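Local coordinates for alkaline phosphatase (Thermus thermophilus, PDB 7KWD), which probably hydrolyses phosphate monoesters as a homodimeric metalloenzyme of the alkaline phosphatase family, with zinc and magnesium ions at its active site, at residues Tyr86-Tyr91 / Pro475-Glu480; Val92-Ala97 / Thr108-Leu113; Thr145-Ala150 / Pro157-Glu162. All blocks are in the same frame, centred on the assembly; numbering follows the deposited sequence.

Contact 1: residues Tyr86-Tyr91 / Pro475-Glu480; sequences YSLTSY and PVMSEE
Met477 meets Leu88 with both its backbone and its side chain. Its carbonyl O lies against the isobutyl end of Leu88, 3.4 Å from CD1. The two side chains cross at about a right angle, and Leu88 CD2 packs on Met477 CG at 3.8 Å. Leu88 has CG anti to its backbone N (chi1 -177°), and from CG the two methyls reach the backbone of the other segment. Beyond CG the Met477 chain leads away, and it also touches His116 and Asp118. Ser478 follows at the N-cap of helix 479-487. Its carbonyl C is near Leu88 CD1, so this methyl sits beside the first turn of the helix. Glu479 then touches the loop with its aliphatic part. Its CG is anti to the backbone N and the chain stays extended, with CG 3.3 Å from Leu88 O. No direct hydrogen bond joins the two segments. Instead, one water donates to Thr89 O at 2.8 Å and to Glu479 OE2 at 2.7 Å. This bridge ties the carboxylate to the loop backbone. Glu479 OE2 also has a long, weak ion pair with Arg63 of the second subunit. Thr89 CG2 approaches Glu479 O at 4.0 Å. The contact lies away from the metal sites. It joins the loop between strand 80-84 and helix 95-104 to the start of the C-terminal helix 479-487. Leu88, Thr89 and Met477 all touch Ala482 of that helix, and Thr89 also packs on Leu333 of the second subunit.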
loop_
_atom_site.group_PDB
_atom_site.type_symbol
_atom_site.label_atom_id
_atom_site.label_comp_id
_atom_site.label_asym_id
_atom_site.label_seq_id
_atom_site.Cartn_x
_atom_site.Cartn_y
_atom_site.Cartn_z
ATOM N N TYR A 86 -0.547 -1.370 -13.747
ATOM C CA TYR A 86 -0.675 -0.364 -14.789
ATOM C C TYR A 86 -1.200 -0.958 -16.095
ATOM O O TYR A 86 -0.927 -2.108 -16.460
ATOM C CB TYR A 86 0.644 0.349 -15.026
ATOM C CG TYR A 86 1.866 -0.482 -15.295
ATOM C CD1 TYR A 86 2.194 -0.893 -16.580
ATOM C CD2 TYR A 86 2.754 -0.768 -14.274
ATOM C CE1 TYR A 86 3.366 -1.618 -16.824
ATOM C CE2 TYR A 86 3.898 -1.474 -14.503
ATOM C CZ TYR A 86 4.201 -1.897 -15.783
ATOM O OH TYR A 86 5.355 -2.597 -16.003
ATOM N N SER A 87 -1.993 -0.156 -16.795
ATOM C CA SER A 87 -2.540 -0.558 -18.086
ATOM C C SER A 87 -1.607 -0.054 -19.195
ATOM O O SER A 87 -0.503 0.435 -18.926
ATOM C CB SER A 87 -3.964 -0.020 -18.228
ATOM O OG SER A 87 -3.960 1.381 -18.097
ATOM N N LEU A 88 -2.059 -0.112 -20.449
ATOM C CA LEU A 88 -1.144 0.102 -21.576
ATOM C C LEU A 88 -0.647 1.549 -21.662
ATOM O O LEU A 88 0.524 1.781 -22.009
ATOM C CB LEU A 88 -1.833 -0.314 -22.871
ATOM C CG LEU A 88 -1.029 -0.243 -24.172
ATOM C CD1 LEU A 88 0.336 -0.884 -24.017
ATOM C CD2 LEU A 88 -1.861 -0.929 -25.249
ATOM N N THR A 89 -1.515 2.524 -21.355
ATOM C CA THR A 89 -1.186 3.940 -21.465
ATOM C C THR A 89 -1.330 4.719 -20.160
ATOM O O THR A 89 -1.098 5.932 -20.163
ATOM C CB THR A 89 -2.069 4.632 -22.527
ATOM O OG1 THR A 89 -3.444 4.618 -22.128
ATOM C CG2 THR A 89 -1.939 3.936 -23.833
ATOM N N SER A 90 -1.645 4.061 -19.040
ATOM C CA SER A 90 -1.861 4.768 -17.785
ATOM C C SER A 90 -1.304 3.975 -16.621
ATOM O O SER A 90 -1.618 2.790 -16.470
ATOM C CB SER A 90 -3.343 4.995 -17.518
ATOM O OG SER A 90 -3.520 5.487 -16.207
ATOM N N TYR A 91 -0.540 4.636 -15.770
ATOM C CA TYR A 91 -0.052 3.994 -14.559
ATOM C C TYR A 91 -1.134 3.716 -13.548
ATOM O O TYR A 91 -0.838 3.071 -12.547
ATOM C CB TYR A 91 1.035 4.849 -13.949
ATOM C CG TYR A 91 2.270 4.560 -14.707
ATOM C CD1 TYR A 91 2.945 3.421 -14.447
ATOM C CD2 TYR A 91 2.697 5.346 -15.759
ATOM C CE1 TYR A 91 4.007 3.091 -15.112
ATOM C CE2 TYR A 91 3.806 4.997 -16.451
ATOM C CZ TYR A 91 4.459 3.847 -16.101
ATOM O OH TYR A 91 5.605 3.339 -16.719
ATOM N N PRO A 475 -2.909 -11.078 -29.261
ATOM C CA PRO A 475 -2.057 -10.033 -29.829
ATOM C C PRO A 475 -1.796 -8.886 -28.870
ATOM O O PRO A 475 -2.581 -8.584 -27.960
ATOM C CB PRO A 475 -2.838 -9.562 -31.067
ATOM C CG PRO A 475 -4.295 -9.936 -30.766
ATOM C CD PRO A 475 -4.197 -11.212 -29.956
ATOM N N VAL A 476 -0.682 -8.237 -29.118
ATOM C CA VAL A 476 -0.150 -7.139 -28.339
ATOM C C VAL A 476 -0.309 -5.839 -29.108
ATOM O O VAL A 476 -0.347 -5.821 -30.337
ATOM C CB VAL A 476 1.332 -7.458 -28.050
ATOM C CG1 VAL A 476 2.063 -6.226 -27.568
ATOM C CG2 VAL A 476 1.455 -8.632 -27.042
ATOM N N MET A 477 -0.403 -4.742 -28.362
ATOM C CA MET A 477 -0.360 -3.378 -28.881
ATOM C C MET A 477 0.655 -2.637 -28.026
ATOM O O MET A 477 0.713 -2.846 -26.809
ATOM C CB MET A 477 -1.750 -2.692 -28.820
ATOM C CG MET A 477 -1.795 -1.161 -29.027
ATOM S SD MET A 477 -3.499 -0.462 -29.056
ATOM C CE MET A 477 -4.306 -1.584 -30.203
ATOM N N SER A 478 1.461 -1.794 -28.664
ATOM C CA SER A 478 2.450 -1.001 -27.952
ATOM C C SER A 478 1.788 0.231 -27.360
ATOM O O SER A 478 0.712 0.665 -27.789
ATOM C CB SER A 478 3.581 -0.565 -28.883
ATOM O OG SER A 478 3.140 0.492 -29.714
ATOM N N GLU A 479 2.445 0.788 -26.343
ATOM C CA GLU A 479 1.943 2.001 -25.720
ATOM C C GLU A 479 1.812 3.126 -26.739
ATOM O O GLU A 479 0.808 3.867 -26.751
ATOM C CB GLU A 479 2.883 2.407 -24.586
ATOM C CG GLU A 479 2.475 3.693 -23.881
ATOM C CD GLU A 479 3.404 4.026 -22.709
ATOM O OE1 GLU A 479 4.409 3.308 -22.535
ATOM O OE2 GLU A 479 3.137 5.011 -21.991
ATOM N N GLU A 480 2.829 3.286 -27.590
ATOM C CA GLU A 480 2.792 4.346 -28.593
ATOM C C GLU A 480 1.679 4.090 -29.601
ATOM O O GLU A 480 0.960 5.018 -29.987
ATOM C CB GLU A 480 4.163 4.485 -29.281
ATOM C CG GLU A 480 5.288 5.088 -28.408
ATOM C CD GLU A 480 5.081 6.583 -28.036
ATOM O OE1 GLU A 480 4.743 7.410 -28.933
ATOM O OE2 GLU A 480 5.262 6.932 -26.834
HETATM O O HOH W 1 1.174 6.825 -21.612
#

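Contact 2: residues Val92-Ala97 / Thr108-Leu113; sequences VTESSA and TVNGGL. With ZN (zinc ion), chain E.
The backbones of Ser96 and Leu113, and of Ala97 and Asn110, come close where the loop 108-113 passes the first turn of helix 95-104, with CA atoms 5.0 Å apart for Ala97 and Asn110. This is an N-capped helix start carrying Ser95, the probable nucleophile, as in other alkaline phosphatases. Ser95 is the predicted phosphoserine residue, and its OG binds zinc at 2.1 Å. Asp47, Asp317 and His318 complete that site. Glu94 is the N-cap. Its CG lies between the backbone N and the carbonyl carbon (chi1 48°), and a second bend at chi2 folds the chain back. OE1 takes the N-H of Ala97 on its syn lone pair in a nearly straight bond. OE2 accepts from Ser96 OG at 2.6 Å and from Ser96 N, which comes from above the carboxylate plane. OE2 also forms a salt bridge with Arg159. The Glu94 and Asn110 side chains pass each other running opposite ways, CG of Glu94 3.5 Å from CB of Asn110, their carboxylate and amide planes 38° apart. Asn110 ND2 gives a weak bond to Val92 O and a further bond to Ser331 O of the second subunit. Asn110 OD1 lies 3.4 Å from Ala97 CB and is hydrogen-bonded to Ser87 OG. Leu113 CD2 packs on Ser96 CB. Ser96 OG accepts from Gly111 N at 2.9 Å, with an N-H...O angle of 136°.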
loop_
_atom_site.group_PDB
_atom_site.type_symbol
_atom_site.label_atom_id
_atom_site.label_comp_id
_atom_site.label_asym_id
_atom_site.label_seq_id
_atom_site.Cartn_x
_atom_site.Cartn_y
_atom_site.Cartn_z
ATOM N N VAL A 92 -2.373 4.118 -13.805
ATOM C CA VAL A 92 -3.499 3.721 -12.978
ATOM C C VAL A 92 -4.545 3.073 -13.863
ATOM O O VAL A 92 -5.118 3.728 -14.749
ATOM C CB VAL A 92 -4.097 4.907 -12.219
ATOM C CG1 VAL A 92 -5.280 4.442 -11.349
ATOM C CG2 VAL A 92 -3.008 5.597 -11.407
ATOM N N THR A 93 -4.813 1.800 -13.615
ATOM C CA THR A 93 -5.717 1.039 -14.457
ATOM C C THR A 93 -7.140 1.258 -13.978
ATOM O O THR A 93 -7.375 1.709 -12.864
ATOM C CB THR A 93 -5.368 -0.448 -14.383
ATOM O OG1 THR A 93 -6.064 -1.207 -15.367
ATOM C CG2 THR A 93 -5.735 -0.975 -13.017
ATOM N N GLU A 94 -8.099 0.858 -14.792
ATOM C CA GLU A 94 -9.410 0.536 -14.209
ATOM C C GLU A 94 -9.696 -0.942 -14.478
ATOM O O GLU A 94 -8.830 -1.704 -14.941
ATOM C CB GLU A 94 -10.496 1.498 -14.697
ATOM C CG GLU A 94 -10.518 1.714 -16.177
ATOM C CD GLU A 94 -10.832 0.409 -16.919
ATOM O OE1 GLU A 94 -9.865 -0.280 -17.324
ATOM O OE2 GLU A 94 -12.034 0.053 -17.074
ATOM N N SER A 95 -10.930 -1.341 -14.178
ATOM C CA SER A 95 -11.223 -2.755 -13.981
ATOM C C SER A 95 -11.174 -3.562 -15.274
ATOM O O SER A 95 -10.782 -4.737 -15.250
ATOM C CB SER A 95 -12.584 -2.902 -13.322
ATOM O OG SER A 95 -12.466 -2.986 -11.937
ATOM N N SER A 96 -11.608 -2.989 -16.412
ATOM C CA SER A 96 -11.624 -3.785 -17.649
ATOM C C SER A 96 -10.210 -4.094 -18.114
ATOM O O SER A 96 -9.900 -5.240 -18.463
ATOM C CB SER A 96 -12.398 -3.077 -18.768
ATOM O OG SER A 96 -11.918 -1.772 -18.988
ATOM N N ALA A 97 -9.325 -3.087 -18.116
ATOM C CA ALA A 97 -7.943 -3.357 -18.498
ATOM C C ALA A 97 -7.276 -4.293 -17.498
ATOM O O ALA A 97 -6.502 -5.171 -17.880
ATOM C CB ALA A 97 -7.170 -2.043 -18.630
ATOM N N THR A 108 -4.109 -3.658 -22.170
ATOM C CA THR A 108 -5.082 -2.977 -23.019
ATOM C C THR A 108 -5.284 -1.563 -22.498
ATOM O O THR A 108 -4.778 -1.173 -21.442
ATOM C CB THR A 108 -6.424 -3.721 -23.067
ATOM O OG1 THR A 108 -6.995 -3.767 -21.749
ATOM C CG2 THR A 108 -6.197 -5.129 -23.548
ATOM N N VAL A 109 -5.967 -0.785 -23.303
ATOM C CA VAL A 109 -6.387 0.553 -22.923
ATOM C C VAL A 109 -7.587 0.429 -21.998
ATOM O O VAL A 109 -8.437 -0.456 -22.179
ATOM C CB VAL A 109 -6.713 1.353 -24.186
ATOM C CG1 VAL A 109 -7.485 2.581 -23.809
ATOM C CG2 VAL A 109 -5.398 1.672 -24.943
ATOM N N ASN A 110 -7.661 1.312 -20.997
ATOM C CA ASN A 110 -8.783 1.293 -20.062
ATOM C C ASN A 110 -10.091 1.399 -20.827
ATOM O O ASN A 110 -10.245 2.287 -21.677
ATOM C CB ASN A 110 -8.672 2.458 -19.059
ATOM C CG ASN A 110 -7.452 2.334 -18.123
ATOM O OD1 ASN A 110 -6.774 1.301 -18.098
ATOM N ND2 ASN A 110 -7.174 3.401 -17.350
ATOM N N GLY A 111 -11.030 0.487 -20.555
ATOM C CA GLY A 111 -12.358 0.669 -21.125
ATOM C C GLY A 111 -13.044 -0.476 -21.840
ATOM O O GLY A 111 -14.237 -0.720 -21.620
ATOM N N GLY A 112 -12.340 -1.156 -22.727
ATOM C CA GLY A 112 -12.914 -2.296 -23.404
ATOM C C GLY A 112 -12.681 -3.629 -22.686
ATOM O O GLY A 112 -11.767 -3.783 -21.874
ATOM N N LEU A 113 -13.550 -4.583 -22.995
ATOM C CA LEU A 113 -13.500 -5.942 -22.460
ATOM C C LEU A 113 -12.891 -6.870 -23.498
ATOM O O LEU A 113 -13.433 -7.008 -24.595
ATOM C CB LEU A 113 -14.903 -6.434 -22.108
ATOM C CG LEU A 113 -15.610 -5.669 -20.996
ATOM C CD1 LEU A 113 -17.055 -6.154 -20.822
ATOM C CD2 LEU A 113 -14.837 -5.818 -19.678
HETATM ZN ZN ZN E . -11.307 -3.068 -10.235
#

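Contact 3: residues Thr145-Ala150 / Pro157-Glu162; sequences THATPA and PDRNAE. With MG (magnesium ion), chain D.
Arg159 lays one face of its guanidinium over Ala147 CB, which sits 3.4 Å above the plane and toward the rim. Its edge meets His146, where CE1 lies in the guanidinium plane, 3.3 Å from NH1. The imidazole and guanidinium planes are 71° apart. Arg159 bends at chi3 (-64°), which brings NE to 3.7 Å from Ala147 CB. Its NH2 forms a salt bridge with Glu94 and a hydrogen bond with a bound tartrate, probably from the crystallisation liquor. His146, at the N-cap of the helix, has Glu162 OE1 at its ring edge, near CD2. Its ND1 is hydrogen-bonded at 2.9 Å to a water. The same water accepts from Thr148 N and is a ligand of the magnesium ion. Thr148 OG1 binds the magnesium directly at 2.4 Å, and Asp47 and Glu270 complete the protein ligands. Thr145 makes the direct hydrogen bond of the contact: OG1 donates to Glu162 OE2 at 2.6 Å, on the anti side and 19° out of the carboxylate plane. The same oxygen also bonds Thr143 OG1. A second water donates to Thr145 O and to Arg159 O at 2.6 Å, linking the backbones. His146 is thus a second-shell residue here, since a water stands between its ring and the metal, although a direct magnesium role is predicted for it. The guanidinium, close to Ser95 and bonded to tartrate, is consistent with a phosphate-binding arginine as in other alkaline phosphatases.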
loop_
_atom_site.group_PDB
_atom_site.type_symbol
_atom_site.label_atom_id
_atom_site.label_comp_id
_atom_site.label_asym_id
_atom_site.label_seq_id
_atom_site.Cartn_x
_atom_site.Cartn_y
_atom_site.Cartn_z
ATOM N N THR A 145 -22.849 -8.673 -15.021
ATOM C CA THR A 145 -22.315 -8.262 -16.311
ATOM C C THR A 145 -21.183 -7.229 -16.169
ATOM O O THR A 145 -20.714 -6.668 -17.168
ATOM C CB THR A 145 -23.474 -7.659 -17.137
ATOM O OG1 THR A 145 -24.123 -6.687 -16.299
ATOM C CG2 THR A 145 -24.522 -8.683 -17.540
ATOM N N HIS A 146 -20.742 -6.954 -14.955
ATOM C CA HIS A 146 -19.722 -5.938 -14.742
ATOM C C HIS A 146 -18.368 -6.398 -15.288
ATOM O O HIS A 146 -18.192 -7.527 -15.747
ATOM C CB HIS A 146 -19.654 -5.602 -13.257
ATOM C CG HIS A 146 -19.271 -4.189 -12.963
ATOM N ND1 HIS A 146 -18.156 -3.871 -12.214
ATOM C CD2 HIS A 146 -19.873 -3.008 -13.272
ATOM C CE1 HIS A 146 -18.075 -2.555 -12.094
ATOM N NE2 HIS A 146 -19.104 -2.008 -12.722
ATOM N N ALA A 147 -17.412 -5.466 -15.267
ATOM C CA ALA A 147 -16.191 -5.632 -16.050
ATOM C C ALA A 147 -15.394 -6.850 -15.624
ATOM O O ALA A 147 -14.866 -7.578 -16.469
ATOM C CB ALA A 147 -15.313 -4.398 -15.920
ATOM N N THR A 148 -15.301 -7.112 -14.318
ATOM C CA THR A 148 -14.360 -8.135 -13.877
ATOM C C THR A 148 -14.814 -9.516 -14.310
ATOM O O THR A 148 -14.019 -10.251 -14.922
ATOM C CB THR A 148 -14.166 -8.038 -12.364
ATOM O OG1 THR A 148 -13.608 -6.757 -12.041
ATOM C CG2 THR A 148 -13.233 -9.129 -11.910
ATOM N N PRO A 149 -16.045 -9.936 -14.054
ATOM C CA PRO A 149 -16.502 -11.225 -14.607
ATOM C C PRO A 149 -16.551 -11.213 -16.112
ATOM O O PRO A 149 -16.142 -12.194 -16.768
ATOM C CB PRO A 149 -17.908 -11.403 -13.988
ATOM C CG PRO A 149 -18.304 -10.053 -13.496
ATOM C CD PRO A 149 -17.017 -9.334 -13.133
ATOM N N ALA A 150 -17.024 -10.100 -16.696
ATOM C CA ALA A 150 -17.260 -10.124 -18.132
ATOM C C ALA A 150 -15.950 -10.237 -18.893
ATOM O O ALA A 150 -15.886 -10.902 -19.938
ATOM C CB ALA A 150 -18.047 -8.892 -18.566
ATOM N N PRO A 157 -16.404 -3.649 -26.968
ATOM C CA PRO A 157 -15.631 -2.400 -26.929
ATOM C C PRO A 157 -16.039 -1.457 -25.825
ATOM O O PRO A 157 -15.264 -0.545 -25.535
ATOM C CB PRO A 157 -15.890 -1.762 -28.304
ATOM C CG PRO A 157 -17.120 -2.426 -28.810
ATOM C CD PRO A 157 -17.128 -3.806 -28.247
ATOM N N ASP A 158 -17.192 -1.671 -25.186
ATOM C CA ASP A 158 -17.742 -0.773 -24.166
ATOM C C ASP A 158 -18.149 -1.599 -22.945
ATOM O O ASP A 158 -19.167 -2.312 -22.984
ATOM C CB ASP A 158 -18.957 -0.018 -24.728
ATOM C CG ASP A 158 -19.544 1.027 -23.753
ATOM O OD1 ASP A 158 -18.925 1.320 -22.705
ATOM O OD2 ASP A 158 -20.640 1.547 -24.061
ATOM N N ARG A 159 -17.355 -1.491 -21.864
ATOM C CA ARG A 159 -17.655 -2.226 -20.646
ATOM C C ARG A 159 -19.044 -1.881 -20.128
ATOM O O ARG A 159 -19.690 -2.703 -19.484
ATOM C CB ARG A 159 -16.607 -1.949 -19.553
ATOM C CG ARG A 159 -16.406 -0.487 -19.172
ATOM C CD ARG A 159 -15.538 -0.304 -17.929
ATOM N NE ARG A 159 -16.126 -0.853 -16.697
ATOM C CZ ARG A 159 -15.523 -0.820 -15.506
ATOM N NH1 ARG A 159 -16.132 -1.296 -14.419
ATOM N NH2 ARG A 159 -14.304 -0.289 -15.399
ATOM N N ASN A 160 -19.527 -0.675 -20.427
ATOM C CA ASN A 160 -20.787 -0.206 -19.861
ATOM C C ASN A 160 -22.015 -0.682 -20.627
ATOM O O ASN A 160 -23.143 -0.479 -20.151
ATOM C CB ASN A 160 -20.731 1.324 -19.783
ATOM C CG ASN A 160 -19.748 1.810 -18.734
ATOM O OD1 ASN A 160 -19.663 1.254 -17.638
ATOM N ND2 ASN A 160 -18.979 2.822 -19.081
ATOM N N ALA A 161 -21.837 -1.352 -21.759
ATOM C CA ALA A 161 -22.964 -1.855 -22.536
ATOM C C ALA A 161 -23.482 -3.157 -21.928
ATOM O O ALA A 161 -23.493 -4.223 -22.541
ATOM C CB ALA A 161 -22.541 -2.030 -23.987
ATOM N N GLU A 162 -23.899 -3.063 -20.667
ATOM C CA GLU A 162 -24.213 -4.290 -19.936
ATOM C C GLU A 162 -25.502 -4.925 -20.397
ATOM O O GLU A 162 -25.676 -6.142 -20.218
ATOM C CB GLU A 162 -24.279 -3.997 -18.438
ATOM C CG GLU A 162 -22.894 -3.599 -17.889
ATOM C CD GLU A 162 -22.891 -3.397 -16.375
ATOM O OE1 GLU A 162 -22.777 -2.222 -15.944
ATOM O OE2 GLU A 162 -23.026 -4.415 -15.645
HETATM MG MG MG D . -14.934 -5.498 -10.530
HETATM O O HOH W 2 -18.800 -4.565 -17.823
HETATM O O HOH W 3 -16.613 -6.214 -11.614
HETATM O O HOH W 4 -14.975 -3.997 -11.781
HETATM O O HOH W 5 -15.841 -4.046 -8.955
#

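Overall arrangement
Contact 1 brings together the loop after strand 80-84 and the chain's last helix, 479-487. Contacts 2 and 3 lie between these segments in sequence, one after the other. The centres of contacts 1 and 2 are 10 Å apart, and those of contacts 2 and 3 are 11 Å apart. Contacts 1 and 3 do not touch; their nearest atoms are about 11 Å apart. Contact 2 is the link: Thr108 O meets the backbone N of Leu88, and Gly111 O that of Arg159. The series thus runs from the dimer interface, which contacts 1 and 2 both touch, through helix 95-104 to helix 147-153 and the magnesium site.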